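Local coordinates for protein quinoline 2-oxidoreductase large subunit (Pseudomonas putida, PDB 1T3Q) that forms the cofactor-carrying large subunit of a molybdenum hydroxylase that, with its partner subunits, oxidises the nitrogen heterocycle quinoline at carbon 2, at residues 186-191 / 314-319; 339-344 / 353-358. All blocks are in the same frame, centred on the assembly; numbering follows the deposited sequence.

Contact 1: residues 186-191 / 314-319; sequences VVRGQF and ALENRS. With SO4 (sulfate ion), chain K.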
ATOM      1  N   VAL B 186     -31.290  22.324  51.450  1.00 21.84           N
ATOM      2  CA  VAL B 186     -30.152  21.471  51.161  1.00 20.89           C
ATOM      3  C   VAL B 186     -30.631  20.198  50.474  1.00 20.99           C
ATOM      4  O   VAL B 186     -31.687  19.667  50.808  1.00 20.77           O
ATOM      5  CB  VAL B 186     -29.408  21.052  52.457  1.00 21.34           C
ATOM      6  CG1 VAL B 186     -28.372  19.986  52.139  1.00 20.96           C
ATOM      7  CG2 VAL B 186     -28.744  22.262  53.105  1.00 20.93           C
ATOM      8  N   VAL B 187     -29.859  19.736  49.498  1.00 20.83           N
ATOM      9  CA  VAL B 187     -30.143  18.487  48.804  1.00 21.05           C
ATOM     10  C   VAL B 187     -28.796  17.802  48.698  1.00 21.91           C
ATOM     11  O   VAL B 187     -27.785  18.454  48.423  1.00 22.74           O
ATOM     12  CB  VAL B 187     -30.725  18.692  47.381  1.00 22.09           C
ATOM     13  CG1 VAL B 187     -32.153  19.203  47.478  1.00 23.31           C
ATOM     14  CG2 VAL B 187     -29.852  19.645  46.574  1.00 20.66           C
ATOM     15  N   ARG B 188     -28.775  16.495  48.933  1.00 21.90           N
ATOM     16  CA  ARG B 188     -27.534  15.743  48.874  1.00 23.50           C
ATOM     17  C   ARG B 188     -27.780  14.385  48.242  1.00 22.78           C
ATOM     18  O   ARG B 188     -28.896  13.869  48.256  1.00 21.66           O
ATOM     19  CB  ARG B 188     -26.967  15.547  50.285  1.00 26.99           C
ATOM     20  CG  ARG B 188     -27.108  16.780  51.166  1.00 33.48           C
ATOM     21  CD  ARG B 188     -26.409  16.642  52.516  1.00 38.75           C
ATOM     22  NE  ARG B 188     -25.054  17.187  52.485  1.00 43.98           N
ATOM     23  CZ  ARG B 188     -24.490  17.847  53.493  1.00 46.65           C
ATOM     24  NH1 ARG B 188     -25.161  18.048  54.621  1.00 47.65           N
ATOM     25  NH2 ARG B 188     -23.257  18.320  53.368  1.00 49.21           N
ATOM     26  N   GLY B 189     -26.728  13.815  47.681  1.00 22.29           N
ATOM     27  CA  GLY B 189     -26.856  12.513  47.069  1.00 22.79           C
ATOM     28  C   GLY B 189     -25.526  11.803  46.990  1.00 23.19           C
ATOM     29  O   GLY B 189     -24.465  12.429  46.926  1.00 23.65           O
ATOM     30  N   GLN B 190     -25.587  10.481  47.025  1.00 23.31           N
ATOM     31  CA  GLN B 190     -24.391   9.673  46.904  1.00 23.79           C
ATOM     32  C   GLN B 190     -24.557   8.984  45.557  1.00 23.33           C
ATOM     33  O   GLN B 190     -25.078   7.870  45.460  1.00 22.97           O
ATOM     34  CB  GLN B 190     -24.308   8.675  48.057  1.00 27.25           C
ATOM     35  CG  GLN B 190     -24.331   9.363  49.419  1.00 34.02           C
ATOM     36  CD  GLN B 190     -24.020   8.421  50.561  1.00 39.40           C
ATOM     37  OE1 GLN B 190     -24.609   7.345  50.671  1.00 43.26           O
ATOM     38  NE2 GLN B 190     -23.095   8.825  51.428  1.00 41.50           N
ATOM     39  N   PHE B 191     -24.139   9.689  44.511  1.00 22.07           N
ATOM     40  CA  PHE B 191     -24.253   9.193  43.150  1.00 21.36           C
ATOM     41  C   PHE B 191     -23.162   8.197  42.799  1.00 21.16           C
ATOM     42  O   PHE B 191     -22.035   8.285  43.283  1.00 21.09           O
ATOM     43  CB  PHE B 191     -24.229  10.372  42.178  1.00 19.70           C
ATOM     44  CG  PHE B 191     -25.425  11.279  42.307  1.00 21.06           C
ATOM     45  CD1 PHE B 191     -26.565  11.060  41.544  1.00 21.14           C
ATOM     46  CD2 PHE B 191     -25.421  12.333  43.216  1.00 21.45           C
ATOM     47  CE1 PHE B 191     -27.689  11.874  41.682  1.00 20.86           C
ATOM     48  CE2 PHE B 191     -26.538  13.157  43.366  1.00 22.37           C
ATOM     49  CZ  PHE B 191     -27.678  12.926  42.595  1.00 21.18           C
ATOM     50  N   ALA B 314     -23.740  26.986  47.949  1.00 18.18           N
ATOM     51  CA  ALA B 314     -22.545  26.160  48.028  1.00 19.13           C
ATOM     52  C   ALA B 314     -22.721  24.803  47.375  1.00 19.80           C
ATOM     53  O   ALA B 314     -23.824  24.261  47.316  1.00 19.88           O
ATOM     54  CB  ALA B 314     -22.148  25.969  49.488  1.00 18.44           C
ATOM     55  N   LEU B 315     -21.615  24.263  46.883  1.00 19.34           N
ATOM     56  CA  LEU B 315     -21.622  22.945  46.272  1.00 19.76           C
ATOM     57  C   LEU B 315     -20.430  22.169  46.804  1.00 19.75           C
ATOM     58  O   LEU B 315     -19.283  22.619  46.729  1.00 18.97           O
ATOM     59  CB  LEU B 315     -21.547  23.040  44.747  1.00 18.36           C
ATOM     60  CG  LEU B 315     -21.592  21.690  44.013  1.00 22.79           C
ATOM     61  CD1 LEU B 315     -22.028  21.896  42.578  1.00 23.12           C
ATOM     62  CD2 LEU B 315     -20.225  21.022  44.061  1.00 22.16           C
ATOM     63  N   GLU B 316     -20.709  20.997  47.346  1.00 20.67           N
ATOM     64  CA  GLU B 316     -19.664  20.139  47.880  1.00 21.30           C
ATOM     65  C   GLU B 316     -19.654  18.846  47.073  1.00 20.44           C
ATOM     66  O   GLU B 316     -20.713  18.312  46.746  1.00 20.08           O
ATOM     67  CB  GLU B 316     -19.957  19.846  49.348  1.00 23.86           C
ATOM     68  CG  GLU B 316     -18.990  18.901  50.017  1.00 31.39           C
ATOM     69  CD  GLU B 316     -19.172  18.882  51.524  1.00 37.03           C
ATOM     70  OE1 GLU B 316     -20.328  18.734  51.981  1.00 39.61           O
ATOM     71  OE2 GLU B 316     -18.161  19.015  52.248  1.00 40.69           O
ATOM     72  N   ASN B 317     -18.467  18.352  46.733  1.00 20.14           N
ATOM     73  CA  ASN B 317     -18.384  17.104  45.982  1.00 21.76           C
ATOM     74  C   ASN B 317     -17.118  16.317  46.251  1.00 21.02           C
ATOM     75  O   ASN B 317     -16.008  16.814  46.067  1.00 23.75           O
ATOM     76  CB  ASN B 317     -18.485  17.352  44.475  1.00 19.46           C
ATOM     77  CG  ASN B 317     -18.657  16.054  43.681  1.00 20.33           C
ATOM     78  OD1 ASN B 317     -17.972  15.822  42.685  1.00 23.13           O
ATOM     79  ND2 ASN B 317     -19.583  15.212  44.120  1.00 16.44           N
ATOM     80  N   ARG B 318     -17.303  15.083  46.694  1.00 23.46           N
ATOM     81  CA  ARG B 318     -16.200  14.167  46.961  1.00 22.27           C
ATOM     82  C   ARG B 318     -16.324  13.161  45.821  1.00 21.20           C
ATOM     83  O   ARG B 318     -17.280  12.387  45.768  1.00 21.28           O
ATOM     84  CB  ARG B 318     -16.399  13.486  48.314  1.00 23.81           C
ATOM     85  CG  ARG B 318     -15.427  12.359  48.633  1.00 28.37           C
ATOM     86  CD  ARG B 318     -15.770  11.767  49.997  1.00 30.23           C
ATOM     87  NE  ARG B 318     -15.123  10.481  50.251  1.00 33.19           N
ATOM     88  CZ  ARG B 318     -13.830  10.327  50.513  1.00 33.84           C
ATOM     89  NH1 ARG B 318     -13.027  11.381  50.562  1.00 35.28           N
ATOM     90  NH2 ARG B 318     -13.343   9.113  50.726  1.00 33.76           N
ATOM     91  N   SER B 319     -15.374  13.200  44.899  1.00 20.25           N
ATOM     92  CA  SER B 319     -15.403  12.327  43.735  1.00 20.51           C
ATOM     93  C   SER B 319     -14.307  11.268  43.782  1.00 19.49           C
ATOM     94  O   SER B 319     -13.133  11.589  43.950  1.00 19.08           O
ATOM     95  CB  SER B 319     -15.255  13.181  42.471  1.00 20.99           C
ATOM     96  OG  SER B 319     -15.428  12.413  41.294  1.00 21.40           O
TER
HETATM   97  S   SO4 K3101     -10.232   9.078  52.770  1.00 59.62           S
HETATM   98  O1  SO4 K3101      -9.872  10.209  53.648  1.00 60.20           O
HETATM   99  O2  SO4 K3101     -11.136   8.159  53.490  1.00 61.12           O
HETATM  100  O3  SO4 K3101     -10.917   9.589  51.572  1.00 60.55           O
HETATM  101  O4  SO4 K3101      -9.011   8.356  52.366  1.00 59.83           O
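R188 and E316 meet by their side chains alone, in a salt bridge at the protein surface. The R188 chain bends at chi3 (94°), which turns the guanidinium sharply from the line of its own aliphatic part and sends NH2 to OE1 of E316, 3.3 Å away. The carboxylate oxygen comes in at the edge of the guanidinium, near its plane, and the two flat groups lie only 26° apart. Even so the hydrogen bond within the pair is weak, with an N-H...O angle of 129°. The same arginine makes a cation-pi contact with F180, whose helix 177-182 also packs against E316.

Strand 298-306 of the molybdopterin cofactor-binding domain runs between these two strands and pairs antiparallel with both. That spacing leaves the CA atoms of R188 and E316 9.1 Å apart and the buried surface at just 47 Å². On the other sheet face, V187 and F191 pack on helix 375-393.

Anion binding occupies the next position on E316's face. R318 reaches out with its chain extended from CG to NE, and one sulfate oxygen, O3, sits at the guanidinium edge, 2.9 Å from NH1 and 2.6 Å from NH2, accepting a hydrogen bond from each. The sulfate probably came from the crystallisation liquor; R168 supplies a further bond to it. A leucine in place of R318 has no N-H to offer O3, and the sulfate, left with R168, would probably be held more loosely.

Contact 2: residues 339-344 / 353-358; sequences VGNAVI and VSEESI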
ATOM      1  N   VAL B 339     -10.537  15.492  36.008  1.00 20.90           N
ATOM      2  CA  VAL B 339     -11.006  16.479  35.040  1.00 19.91           C
ATOM      3  C   VAL B 339     -12.475  16.817  35.266  1.00 19.66           C
ATOM      4  O   VAL B 339     -12.920  17.922  34.942  1.00 20.03           O
ATOM      5  CB  VAL B 339     -10.809  15.999  33.588  1.00 20.82           C
ATOM      6  CG1 VAL B 339      -9.327  15.813  33.313  1.00 20.21           C
ATOM      7  CG2 VAL B 339     -11.576  14.706  33.344  1.00 20.11           C
ATOM      8  N   GLY B 340     -13.219  15.871  35.836  1.00 19.73           N
ATOM      9  CA  GLY B 340     -14.629  16.095  36.111  1.00 18.94           C
ATOM     10  C   GLY B 340     -14.862  17.197  37.135  1.00 20.46           C
ATOM     11  O   GLY B 340     -15.700  18.081  36.933  1.00 18.36           O
ATOM     12  N   ASN B 341     -14.124  17.151  38.242  1.00 20.38           N
ATOM     13  CA  ASN B 341     -14.278  18.162  39.281  1.00 20.54           C
ATOM     14  C   ASN B 341     -13.872  19.552  38.815  1.00 20.93           C
ATOM     15  O   ASN B 341     -14.351  20.553  39.348  1.00 21.39           O
ATOM     16  CB  ASN B 341     -13.475  17.787  40.532  1.00 22.55           C
ATOM     17  CG  ASN B 341     -14.214  16.812  41.428  1.00 25.69           C
ATOM     18  OD1 ASN B 341     -13.873  16.650  42.600  1.00 27.34           O
ATOM     19  ND2 ASN B 341     -15.226  16.149  40.881  1.00 25.60           N
ATOM     20  N   ALA B 342     -12.991  19.624  37.821  1.00 20.43           N
ATOM     21  CA  ALA B 342     -12.561  20.921  37.317  1.00 20.52           C
ATOM     22  C   ALA B 342     -13.733  21.705  36.729  1.00 20.79           C
ATOM     23  O   ALA B 342     -13.756  22.934  36.790  1.00 19.58           O
ATOM     24  CB  ALA B 342     -11.471  20.746  36.266  1.00 19.81           C
ATOM     25  N   VAL B 343     -14.708  21.000  36.161  1.00 19.34           N
ATOM     26  CA  VAL B 343     -15.864  21.666  35.556  1.00 19.72           C
ATOM     27  C   VAL B 343     -17.167  21.354  36.287  1.00 19.93           C
ATOM     28  O   VAL B 343     -18.252  21.463  35.712  1.00 20.71           O
ATOM     29  CB  VAL B 343     -16.034  21.247  34.072  1.00 19.54           C
ATOM     30  CG1 VAL B 343     -14.787  21.616  33.268  1.00 19.51           C
ATOM     31  CG2 VAL B 343     -16.298  19.756  33.982  1.00 18.58           C
ATOM     32  N   ILE B 344     -17.059  20.981  37.558  1.00 19.31           N
ATOM     33  CA  ILE B 344     -18.225  20.617  38.363  1.00 19.57           C
ATOM     34  C   ILE B 344     -19.297  21.710  38.516  1.00 19.63           C
ATOM     35  O   ILE B 344     -20.467  21.400  38.751  1.00 21.01           O
ATOM     36  CB  ILE B 344     -17.781  20.132  39.773  1.00 20.97           C
ATOM     37  CG1 ILE B 344     -18.891  19.304  40.420  1.00 23.51           C
ATOM     38  CG2 ILE B 344     -17.443  21.320  40.665  1.00 23.03           C
ATOM     39  CD1 ILE B 344     -19.072  17.934  39.781  1.00 24.54           C
ATOM     40  N   VAL B 353     -17.276  26.609  47.211  1.00 20.49           N
ATOM     41  CA  VAL B 353     -17.075  25.250  46.728  1.00 20.42           C
ATOM     42  C   VAL B 353     -16.002  24.480  47.489  1.00 22.08           C
ATOM     43  O   VAL B 353     -14.972  25.033  47.881  1.00 21.96           O
ATOM     44  CB  VAL B 353     -16.681  25.252  45.233  1.00 19.85           C
ATOM     45  CG1 VAL B 353     -16.524  23.815  44.723  1.00 19.22           C
ATOM     46  CG2 VAL B 353     -17.723  26.002  44.421  1.00 17.69           C
ATOM     47  N   SER B 354     -16.257  23.195  47.693  1.00 22.51           N
ATOM     48  CA  SER B 354     -15.303  22.325  48.361  1.00 22.42           C
ATOM     49  C   SER B 354     -15.375  20.981  47.660  1.00 22.81           C
ATOM     50  O   SER B 354     -16.382  20.279  47.744  1.00 21.97           O
ATOM     51  CB  SER B 354     -15.647  22.156  49.838  1.00 23.70           C
ATOM     52  OG  SER B 354     -14.721  21.275  50.454  1.00 25.37           O
ATOM     53  N   GLU B 355     -14.312  20.630  46.951  1.00 22.53           N
ATOM     54  CA  GLU B 355     -14.298  19.370  46.243  1.00 24.03           C
ATOM     55  C   GLU B 355     -12.955  18.693  46.308  1.00 23.82           C
ATOM     56  O   GLU B 355     -11.924  19.339  46.497  1.00 22.28           O
ATOM     57  CB  GLU B 355     -14.709  19.571  44.775  1.00 24.53           C
ATOM     58  CG  GLU B 355     -13.835  20.514  43.953  1.00 27.91           C
ATOM     59  CD  GLU B 355     -12.443  19.976  43.685  1.00 29.92           C
ATOM     60  OE1 GLU B 355     -12.304  18.761  43.418  1.00 30.83           O
ATOM     61  OE2 GLU B 355     -11.481  20.775  43.724  1.00 30.61           O
ATOM     62  N   GLU B 356     -12.982  17.376  46.158  1.00 22.59           N
ATOM     63  CA  GLU B 356     -11.769  16.586  46.165  1.00 22.53           C
ATOM     64  C   GLU B 356     -11.938  15.468  45.150  1.00 20.86           C
ATOM     65  O   GLU B 356     -13.021  14.888  45.024  1.00 19.91           O
ATOM     66  CB  GLU B 356     -11.514  15.980  47.544  1.00 22.76           C
ATOM     67  CG  GLU B 356     -10.141  15.319  47.657  1.00 25.92           C
ATOM     68  CD  GLU B 356      -9.898  14.677  49.015  1.00 28.04           C
ATOM     69  OE1 GLU B 356      -8.727  14.381  49.333  1.00 31.36           O
ATOM     70  OE2 GLU B 356     -10.873  14.461  49.761  1.00 29.42           O
ATOM     71  N   SER B 357     -10.861  15.184  44.434  1.00 19.82           N
ATOM     72  CA  SER B 357     -10.839  14.138  43.428  1.00 21.78           C
ATOM     73  C   SER B 357      -9.881  13.044  43.891  1.00 21.37           C
ATOM     74  O   SER B 357      -8.724  13.323  44.199  1.00 21.72           O
ATOM     75  CB  SER B 357     -10.353  14.714  42.097  1.00 22.38           C
ATOM     76  OG  SER B 357     -10.203  13.690  41.133  1.00 32.54           O
ATOM     77  N   ILE B 358     -10.365  11.806  43.939  1.00 19.81           N
ATOM     78  CA  ILE B 358      -9.541  10.674  44.360  1.00 20.20           C
ATOM     79  C   ILE B 358      -9.593   9.562  43.313  1.00 21.10           C
ATOM     80  O   ILE B 358     -10.677   9.127  42.916  1.00 20.75           O
ATOM     81  CB  ILE B 358     -10.041  10.075  45.697  1.00 20.56           C
ATOM     82  CG1 ILE B 358     -10.141  11.168  46.764  1.00 19.43           C
ATOM     83  CG2 ILE B 358      -9.086   8.974  46.163  1.00 21.94           C
ATOM     84  CD1 ILE B 358     -10.868  10.719  48.016  1.00 21.24           C
TER
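The CG of N341 is anti to its carbonyl carbon (chi1 -83°), which drops the amide from the helix onto the strand below, while E355 folds up to meet it: its CG lies between the backbone N and the carbonyl carbon (chi1 60°), and a second bend at chi2 curls the carboxylate back beside the helix. These are the helix and the closing strand of a beta-alpha-beta unit, strand 312-322, helix 337-342 and strand 352-360, whose two strands are parallel neighbours in the sheet.

N341, E355 and S357 are buried, and polar atoms carry most of the contact. OE1 of E355 lies 3.3 Å from CB of N341. OD1 of N341, as modelled, is 2.8 Å from OE1 of E355 and 3.1 Å from the backbone O of E356, though the amide is probably turned over in the model. Amide and carboxylate stand nearly at right angles, 87° apart. Farther along the strand, CB of S357 lies 4.0 Å from the atom modelled as OD1 of N341.

E356 has its CB on the other face of the strand and forms a salt bridge with R168. E355 has its strongest partner at the junction of the neighbouring strands 165-170 and 172-173: OE2, the oxygen turned from N341, accepts a hydrogen bond from the backbone N of R171.

How the contacts relate
The two contacts lie in series along the chain, contact 1 closing at 319 before contact 2 opens at 339, with centres about 11 Å apart. Both belong to one mixed sheet, and all four segments fall within the first molybdopterin cofactor-binding region. Strand 312-322 serves contact 1 and lies beside strand 352-360 of contact 2, as its parallel neighbour: S319 O to I358 N (2.8 Å) and S319 N to E356 O (2.9 Å) are probable hydrogen bonds. The R188 and E316 side chains of contact 1 lie on the face covered by helix 177-182, whereas helix 337-342 of contact 2 packs on the other. Further along the chain from strand 352-360 come Y370 and R371, which line the molybdenum site.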